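Local coordinates for 'Carboxyl esterase 2 (Tuber melanosporum Mel28, PDB 5MIF), which probably hydrolyses carboxylic esters as an archaeal-like carboxylesterase of the alpha/beta hydrolase fold, at residues L94-S99 against D107-I112; E271-F276 against E294-R299. One frame throughout, in Å; residues are numbered along the deposited sequence.

Contact 1 of 2, residues L94-S99 against D107-I112; sequences LYKPVS and DLLPVI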
ATOM      1  N   LEU A  94      -9.958  17.462  20.086  1.00 42.84           N
ATOM      2  CA  LEU A  94      -9.014  16.417  20.479  1.00 41.92           C
ATOM      3  C   LEU A  94      -9.770  15.117  20.726  1.00 42.19           C
ATOM      4  O   LEU A  94     -10.566  15.023  21.655  1.00 43.04           O
ATOM      5  CB  LEU A  94      -8.228  16.811  21.729  1.00 40.23           C
ATOM      6  CG  LEU A  94      -7.172  15.801  22.217  1.00 41.52           C
ATOM      7  CD1 LEU A  94      -6.055  15.647  21.182  1.00 41.45           C
ATOM      8  CD2 LEU A  94      -6.598  16.201  23.568  1.00 43.08           C
ATOM      9  N   TYR A  95      -9.527  14.122  19.882  1.00 38.77           N
ATOM     10  CA  TYR A  95     -10.160  12.820  20.047  1.00 39.95           C
ATOM     11  C   TYR A  95      -9.178  11.815  20.632  1.00 44.52           C
ATOM     12  O   TYR A  95      -8.071  11.664  20.113  1.00 44.89           O
ATOM     13  CB  TYR A  95     -10.690  12.298  18.724  1.00 36.58           C
ATOM     14  CG  TYR A  95     -11.651  13.215  17.998  1.00 40.85           C
ATOM     15  CD1 TYR A  95     -12.933  13.470  18.497  1.00 38.50           C
ATOM     16  CD2 TYR A  95     -11.299  13.769  16.776  1.00 37.36           C
ATOM     17  CE1 TYR A  95     -13.825  14.286  17.789  1.00 39.06           C
ATOM     18  CE2 TYR A  95     -12.163  14.578  16.075  1.00 40.45           C
ATOM     19  CZ  TYR A  95     -13.420  14.836  16.574  1.00 44.46           C
ATOM     20  OH  TYR A  95     -14.247  15.643  15.826  1.00 42.44           O
ATOM     21  N   LYS A  96      -9.576  11.150  21.718  1.00 42.59           N
ATOM     22  CA  LYS A  96      -8.732  10.144  22.382  1.00 46.35           C
ATOM     23  C   LYS A  96      -9.414   8.790  22.504  1.00 42.02           C
ATOM     24  O   LYS A  96     -10.577   8.719  22.876  1.00 46.96           O
ATOM     25  CB  LYS A  96      -8.331  10.611  23.784  1.00 41.49           C
ATOM     26  CG  LYS A  96      -7.614  11.933  23.834  1.00 44.92           C
ATOM     27  CD  LYS A  96      -6.967  12.140  25.191  1.00 49.78           C
ATOM     28  CE  LYS A  96      -7.976  12.744  26.150  1.00 50.34           C
ATOM     29  NZ  LYS A  96      -7.456  12.809  27.531  1.00 56.90           N
ATOM     30  N   PRO A  97      -8.694   7.708  22.187  1.00 41.78           N
ATOM     31  CA  PRO A  97      -9.260   6.378  22.438  1.00 45.19           C
ATOM     32  C   PRO A  97      -9.532   6.143  23.939  1.00 39.61           C
ATOM     33  O   PRO A  97      -8.882   6.731  24.803  1.00 43.93           O
ATOM     34  CB  PRO A  97      -8.165   5.433  21.946  1.00 44.74           C
ATOM     35  CG  PRO A  97      -6.898   6.227  22.099  1.00 44.19           C
ATOM     36  CD  PRO A  97      -7.282   7.646  21.768  1.00 43.84           C
ATOM     37  N   VAL A  98     -10.497   5.288  24.238  1.00 45.62           N
ATOM     38  CA  VAL A  98     -10.852   4.956  25.617  1.00 54.77           C
ATOM     39  C   VAL A  98      -9.744   4.111  26.266  1.00 55.61           C
ATOM     40  O   VAL A  98      -8.921   3.523  25.567  1.00 54.49           O
ATOM     41  CB  VAL A  98     -12.184   4.184  25.678  1.00 55.35           C
ATOM     42  CG1 VAL A  98     -13.264   4.972  24.984  1.00 52.46           C
ATOM     43  CG2 VAL A  98     -12.034   2.840  24.993  1.00 60.13           C
ATOM     44  N   SER A  99      -9.712   4.058  27.595  1.00 63.22           N
ATOM     45  CA  SER A  99      -8.693   3.274  28.305  1.00 65.29           C
ATOM     46  C   SER A  99      -8.999   1.774  28.362  1.00 64.49           C
ATOM     47  O   SER A  99     -10.022   1.303  27.854  1.00 64.58           O
ATOM     48  CB  SER A  99      -8.528   3.802  29.726  1.00 66.49           C
ATOM     49  OG  SER A  99      -8.280   5.195  29.718  1.00 72.08           O
ATOM     50  N   ASP A 107       1.613   6.152  29.058  1.00 69.32           N
ATOM     51  CA  ASP A 107       0.785   7.076  29.821  1.00 69.31           C
ATOM     52  C   ASP A 107       0.234   8.197  28.938  1.00 64.77           C
ATOM     53  O   ASP A 107      -0.973   8.361  28.812  1.00 63.91           O
ATOM     54  CB  ASP A 107       1.589   7.683  30.979  1.00 69.75           C
ATOM     55  CG  ASP A 107       2.359   6.637  31.780  1.00 83.87           C
ATOM     56  OD1 ASP A 107       2.315   5.444  31.402  1.00 83.05           O
ATOM     57  OD2 ASP A 107       3.034   7.016  32.768  1.00 77.14           O
ATOM     58  N   LEU A 108       1.131   8.962  28.317  1.00 56.41           N
ATOM     59  CA  LEU A 108       0.727   9.968  27.337  1.00 53.50           C
ATOM     60  C   LEU A 108       0.465   9.320  25.985  1.00 52.11           C
ATOM     61  O   LEU A 108       1.295   8.557  25.476  1.00 50.72           O
ATOM     62  CB  LEU A 108       1.796  11.056  27.191  1.00 49.15           C
ATOM     63  CG  LEU A 108       2.068  11.927  28.418  1.00 54.05           C
ATOM     64  CD1 LEU A 108       3.276  12.843  28.171  1.00 51.03           C
ATOM     65  CD2 LEU A 108       0.830  12.727  28.812  1.00 51.32           C
ATOM     66  N   LEU A 109      -0.685   9.631  25.401  1.00 47.98           N
ATOM     67  CA  LEU A 109      -1.035   9.090  24.101  1.00 46.33           C
ATOM     68  C   LEU A 109      -0.236   9.774  23.003  1.00 46.59           C
ATOM     69  O   LEU A 109       0.030  10.970  23.087  1.00 44.28           O
ATOM     70  CB  LEU A 109      -2.520   9.264  23.839  1.00 47.31           C
ATOM     71  CG  LEU A 109      -3.382   8.305  24.638  1.00 48.22           C
ATOM     72  CD1 LEU A 109      -4.852   8.707  24.522  1.00 45.99           C
ATOM     73  CD2 LEU A 109      -3.153   6.915  24.125  1.00 45.26           C
ATOM     74  N   PRO A 110       0.174   9.010  21.976  1.00 46.05           N
ATOM     75  CA  PRO A 110       0.688   9.659  20.768  1.00 44.75           C
ATOM     76  C   PRO A 110      -0.448  10.468  20.146  1.00 45.26           C
ATOM     77  O   PRO A 110      -1.610  10.116  20.387  1.00 40.01           O
ATOM     78  CB  PRO A 110       1.086   8.488  19.865  1.00 47.16           C
ATOM     79  CG  PRO A 110       1.052   7.269  20.736  1.00 45.86           C
ATOM     80  CD  PRO A 110       0.070   7.551  21.817  1.00 46.21           C
ATOM     81  N   VAL A 111      -0.147  11.476  19.334  1.00 41.29           N
ATOM     82  CA  VAL A 111      -1.219  12.304  18.787  1.00 41.24           C
ATOM     83  C   VAL A 111      -1.006  12.615  17.319  1.00 39.67           C
ATOM     84  O   VAL A 111       0.092  12.962  16.889  1.00 39.63           O
ATOM     85  CB  VAL A 111      -1.369  13.626  19.572  1.00 37.64           C
ATOM     86  CG1 VAL A 111      -0.052  14.382  19.622  1.00 38.14           C
ATOM     87  CG2 VAL A 111      -2.488  14.492  18.969  1.00 38.23           C
ATOM     88  N   ILE A 112      -2.068  12.455  16.541  1.00 40.01           N
ATOM     89  CA  ILE A 112      -2.018  12.802  15.131  1.00 34.91           C
ATOM     90  C   ILE A 112      -2.731  14.140  14.896  1.00 39.54           C
ATOM     91  O   ILE A 112      -3.953  14.233  15.078  1.00 34.80           O
ATOM     92  CB  ILE A 112      -2.676  11.714  14.257  1.00 35.62           C
ATOM     93  CG1 ILE A 112      -2.022  10.344  14.510  1.00 36.77           C
ATOM     94  CG2 ILE A 112      -2.625  12.124  12.784  1.00 34.79           C
ATOM     95  CD1 ILE A 112      -2.828   9.174  13.981  1.00 33.57           C
TER

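Contact 2 of 2, residues E271-F276 against E294-R299; sequences EDLAKF and EDFGRR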
ATOM      1  N   GLU A 271      16.666  22.651  -0.278  1.00 50.02           N
ATOM      2  CA  GLU A 271      17.210  22.790   1.064  1.00 52.72           C
ATOM      3  C   GLU A 271      16.131  22.623   2.141  1.00 49.71           C
ATOM      4  O   GLU A 271      16.372  22.019   3.188  1.00 50.05           O
ATOM      5  CB  GLU A 271      17.895  24.150   1.214  1.00 56.16           C
ATOM      6  CG  GLU A 271      18.415  24.432   2.626  1.00 62.26           C
ATOM      7  CD  GLU A 271      18.937  25.858   2.793  1.00 75.24           C
ATOM      8  OE1 GLU A 271      19.571  26.374   1.842  1.00 81.11           O
ATOM      9  OE2 GLU A 271      18.729  26.450   3.880  1.00 71.03           O
ATOM     10  N   ASP A 272      14.942  23.160   1.887  1.00 48.29           N
ATOM     11  CA  ASP A 272      13.828  23.012   2.836  1.00 50.39           C
ATOM     12  C   ASP A 272      13.245  21.597   2.817  1.00 43.12           C
ATOM     13  O   ASP A 272      13.067  20.988   3.864  1.00 44.29           O
ATOM     14  CB  ASP A 272      12.720  24.018   2.530  1.00 48.32           C
ATOM     15  CG  ASP A 272      13.111  25.441   2.876  1.00 52.43           C
ATOM     16  OD1 ASP A 272      14.013  25.639   3.729  1.00 53.84           O
ATOM     17  OD2 ASP A 272      12.506  26.361   2.283  1.00 49.76           O
ATOM     18  N   LEU A 273      12.957  21.084   1.620  1.00 43.43           N
ATOM     19  CA  LEU A 273      12.320  19.778   1.478  1.00 46.35           C
ATOM     20  C   LEU A 273      13.172  18.653   2.040  1.00 46.40           C
ATOM     21  O   LEU A 273      12.643  17.674   2.572  1.00 44.97           O
ATOM     22  CB  LEU A 273      12.015  19.488   0.016  1.00 44.98           C
ATOM     23  CG  LEU A 273      10.795  20.181  -0.571  1.00 48.22           C
ATOM     24  CD1 LEU A 273      10.455  19.548  -1.902  1.00 45.45           C
ATOM     25  CD2 LEU A 273       9.615  20.094   0.392  1.00 44.90           C
ATOM     26  N   ALA A 274      14.493  18.812   1.958  1.00 44.71           N
ATOM     27  CA  ALA A 274      15.430  17.817   2.481  1.00 45.30           C
ATOM     28  C   ALA A 274      15.267  17.655   3.988  1.00 44.46           C
ATOM     29  O   ALA A 274      15.720  16.669   4.566  1.00 42.29           O
ATOM     30  CB  ALA A 274      16.874  18.198   2.133  1.00 42.32           C
ATOM     31  N   LYS A 275      14.600  18.624   4.618  1.00 45.50           N
ATOM     32  CA  LYS A 275      14.369  18.587   6.061  1.00 42.70           C
ATOM     33  C   LYS A 275      12.979  18.069   6.431  1.00 41.67           C
ATOM     34  O   LYS A 275      12.607  18.084   7.609  1.00 40.12           O
ATOM     35  CB  LYS A 275      14.567  19.977   6.672  1.00 45.94           C
ATOM     36  CG  LYS A 275      15.994  20.520   6.532  1.00 50.54           C
ATOM     37  CD  LYS A 275      16.176  21.840   7.253  1.00 46.02           C
ATOM     38  CE  LYS A 275      17.523  22.468   6.906  1.00 58.11           C
ATOM     39  NZ  LYS A 275      17.586  23.928   7.231  1.00 58.59           N
ATOM     40  N   PHE A 276      12.218  17.595   5.446  1.00 40.89           N
ATOM     41  CA  PHE A 276      10.876  17.074   5.744  1.00 42.17           C
ATOM     42  C   PHE A 276      10.924  15.849   6.644  1.00 42.56           C
ATOM     43  O   PHE A 276      11.919  15.133   6.669  1.00 39.44           O
ATOM     44  CB  PHE A 276      10.113  16.730   4.455  1.00 42.54           C
ATOM     45  CG  PHE A 276       9.062  17.741   4.086  1.00 41.30           C
ATOM     46  CD1 PHE A 276       9.328  19.097   4.133  1.00 43.07           C
ATOM     47  CD2 PHE A 276       7.792  17.328   3.734  1.00 39.22           C
ATOM     48  CE1 PHE A 276       8.346  20.025   3.802  1.00 44.90           C
ATOM     49  CE2 PHE A 276       6.798  18.251   3.411  1.00 41.42           C
ATOM     50  CZ  PHE A 276       7.077  19.592   3.440  1.00 38.28           C
ATOM     51  N   GLU A 294       2.865  11.890  -6.470  1.00 40.54           N
ATOM     52  CA  GLU A 294       3.965  11.019  -6.887  1.00 44.87           C
ATOM     53  C   GLU A 294       5.236  11.825  -7.147  1.00 43.93           C
ATOM     54  O   GLU A 294       6.319  11.449  -6.694  1.00 42.10           O
ATOM     55  CB  GLU A 294       3.554  10.203  -8.129  1.00 44.20           C
ATOM     56  CG  GLU A 294       2.421   9.211  -7.844  1.00 43.28           C
ATOM     57  CD  GLU A 294       2.106   8.240  -8.995  1.00 46.87           C
ATOM     58  OE1 GLU A 294       2.459   8.508 -10.161  1.00 47.83           O
ATOM     59  OE2 GLU A 294       1.500   7.181  -8.717  1.00 48.01           O
ATOM     60  N   ASP A 295       5.101  12.945  -7.853  1.00 45.58           N
ATOM     61  CA  ASP A 295       6.246  13.822  -8.102  1.00 44.22           C
ATOM     62  C   ASP A 295       6.811  14.375  -6.799  1.00 43.90           C
ATOM     63  O   ASP A 295       8.031  14.455  -6.634  1.00 46.08           O
ATOM     64  CB  ASP A 295       5.863  14.973  -9.038  1.00 49.45           C
ATOM     65  CG  ASP A 295       5.664  14.516 -10.474  1.00 53.83           C
ATOM     66  OD1 ASP A 295       6.140  13.413 -10.823  1.00 55.16           O
ATOM     67  OD2 ASP A 295       5.032  15.258 -11.253  1.00 59.33           O
ATOM     68  N   PHE A 296       5.931  14.761  -5.879  1.00 37.28           N
ATOM     69  CA  PHE A 296       6.379  15.280  -4.591  1.00 39.39           C
ATOM     70  C   PHE A 296       7.168  14.196  -3.836  1.00 40.93           C
ATOM     71  O   PHE A 296       8.224  14.468  -3.261  1.00 42.24           O
ATOM     72  CB  PHE A 296       5.185  15.780  -3.764  1.00 40.59           C
ATOM     73  CG  PHE A 296       5.569  16.520  -2.508  1.00 37.82           C
ATOM     74  CD1 PHE A 296       6.352  17.660  -2.565  1.00 40.76           C
ATOM     75  CD2 PHE A 296       5.118  16.089  -1.269  1.00 41.20           C
ATOM     76  CE1 PHE A 296       6.699  18.351  -1.403  1.00 42.08           C
ATOM     77  CE2 PHE A 296       5.447  16.777  -0.105  1.00 41.69           C
ATOM     78  CZ  PHE A 296       6.242  17.908  -0.170  1.00 42.36           C
ATOM     79  N   GLY A 297       6.649  12.971  -3.837  1.00 39.94           N
ATOM     80  CA  GLY A 297       7.332  11.867  -3.188  1.00 38.39           C
ATOM     81  C   GLY A 297       8.701  11.565  -3.789  1.00 41.58           C
ATOM     82  O   GLY A 297       9.680  11.414  -3.051  1.00 40.81           O
ATOM     83  N   ARG A 298       8.780  11.524  -5.119  1.00 42.42           N
ATOM     84  CA  ARG A 298      10.060  11.277  -5.804  1.00 45.02           C
ATOM     85  C   ARG A 298      11.067  12.352  -5.433  1.00 44.63           C
ATOM     86  O   ARG A 298      12.253  12.083  -5.232  1.00 41.48           O
ATOM     87  CB  ARG A 298       9.880  11.246  -7.320  1.00 39.35           C
ATOM     88  CG  ARG A 298       9.062  10.083  -7.816  1.00 44.12           C
ATOM     89  CD  ARG A 298       8.975  10.104  -9.323  1.00 47.51           C
ATOM     90  NE  ARG A 298       8.367   8.893  -9.858  1.00 47.75           N
ATOM     91  CZ  ARG A 298       7.225   8.875 -10.541  1.00 52.49           C
ATOM     92  NH1 ARG A 298       6.560  10.008 -10.759  1.00 52.71           N
ATOM     93  NH2 ARG A 298       6.744   7.724 -11.003  1.00 47.96           N
ATOM     94  N   ARG A 299      10.573  13.578  -5.320  1.00 44.39           N
ATOM     95  CA  ARG A 299      11.410  14.692  -4.922  1.00 42.91           C
ATOM     96  C   ARG A 299      11.937  14.513  -3.479  1.00 45.33           C
ATOM     97  O   ARG A 299      13.120  14.720  -3.221  1.00 44.84           O
ATOM     98  CB  ARG A 299      10.625  15.986  -5.095  1.00 47.47           C
ATOM     99  CG  ARG A 299      11.397  17.194  -4.765  1.00 50.71           C
ATOM    100  CD  ARG A 299      11.148  18.326  -5.730  1.00 48.09           C
ATOM    101  NE  ARG A 299      12.085  19.368  -5.357  1.00 51.81           N
ATOM    102  CZ  ARG A 299      11.753  20.578  -4.945  1.00 51.39           C
ATOM    103  NH1 ARG A 299      10.476  20.948  -4.915  1.00 48.90           N
ATOM    104  NH2 ARG A 299      12.713  21.424  -4.600  1.00 47.89           N
TER

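Contact 1 of 2, residues L94-S99 against D107-I112
With CG placed anti to its carbonyl carbon (chi1 -74°) and the chain extended at chi2 (170°), L109 sends one methyl, CD1, across to K96 and P97, while L94 reaches V111 through its own CD1. CD1 of L109 is the focus of the tighter half of the contact. It meets the CG-CD part of the pyrrolidine ring of P97, 3.8 Å from P97 CD and 4.0 Å from P97 CG. The same methyl lies 4.0 Å from K96 CB and also near K96 CD, so the root and middle of the lysine chain, running obliquely past the leucine, serve as apolar surface. The lysine then bends at chi3, and its amino group leaves the leucine behind to bond to the carbonyl oxygen of L177. Deeper in the fold L94 CD1 and V111 CG2 touch loosely at 4.4 Å, and both residues also rest against V179. No hydrogen bond joins the two segments. The axes of 94-97 and 109-112 approach to 8.8 Å, too far for direct pairing, and run 139° apart in direction. The gap is explained by strand 142-147, which lies between them in the sheet: the backbone of Y95 bonds to V143, K96 touches A142 and V111 touches F144. Only side chains therefore bridge the two strands, over a modest 151 Å² of buried surface. The arrangement belongs to the start of the alpha/beta hydrolase sheet, where strand 109-115 crosses through helix 129-139 to strand 142-147, which inserts beside the antiparallel strand 90-97 and gives the characteristic 1-2-4-3 strand order.

Contact 2 of 2, residues E271-F276 against E294-R299
A buried, largely apolar contact joins the short helix 270-273 and the turn that leads out of it to helix 290-302, the two elements that precede and follow strand 279-284. L273 divides its methyls between two partners. CD2 lies 3.8 Å from F296 CE1, while CD1 sits over one face of the R299 guanidinium, 3.3 Å from R299 NH1 and offset toward its rim. A type I turn from L273 to F276, closed by the backbone bond from F276 N to L273 O, brings the second aromatic ring alongside. With CG anti to the backbone N (chi1 -171°), the F296 ring extends to L273 and F276. It points its edge at the face of F276 in an offset edge-to-face pair, with planes at 81° and centroids 5.7 Å apart; the nearest atoms, F276 CE2 and F296 CZ, are 3.6 Å apart. F296 also touches L216 and I281 of the sheet. Cohesion between the segments thus comes from dispersion and ring electrostatics without any hydrogen bond, while the positive charge of R299 is probably balanced by D270 at the start of helix 270-273, with A268 O accepting a further hydrogen bond from NH2.

The two contacts come in series along the chain: contact 1 closes before contact 2 opens. Their centres are 30 Å apart, and about 15 Å separates their nearest atoms, so neither touches the other. What they share is the eight-stranded mixed sheet. Contact 1 belongs to its early strands, 90-97 and 109-115, whereas contact 2 joins the elements before and after strand 279-284, next to the outermost strand 307-312 at the far end. One therefore ties strands together within the sheet and the other packs helical elements beside it. In contact 2 the chain between the two segments carries strand 279-284 and the loop with D287, the presumed acid of a putative Ser-His-Asp triad.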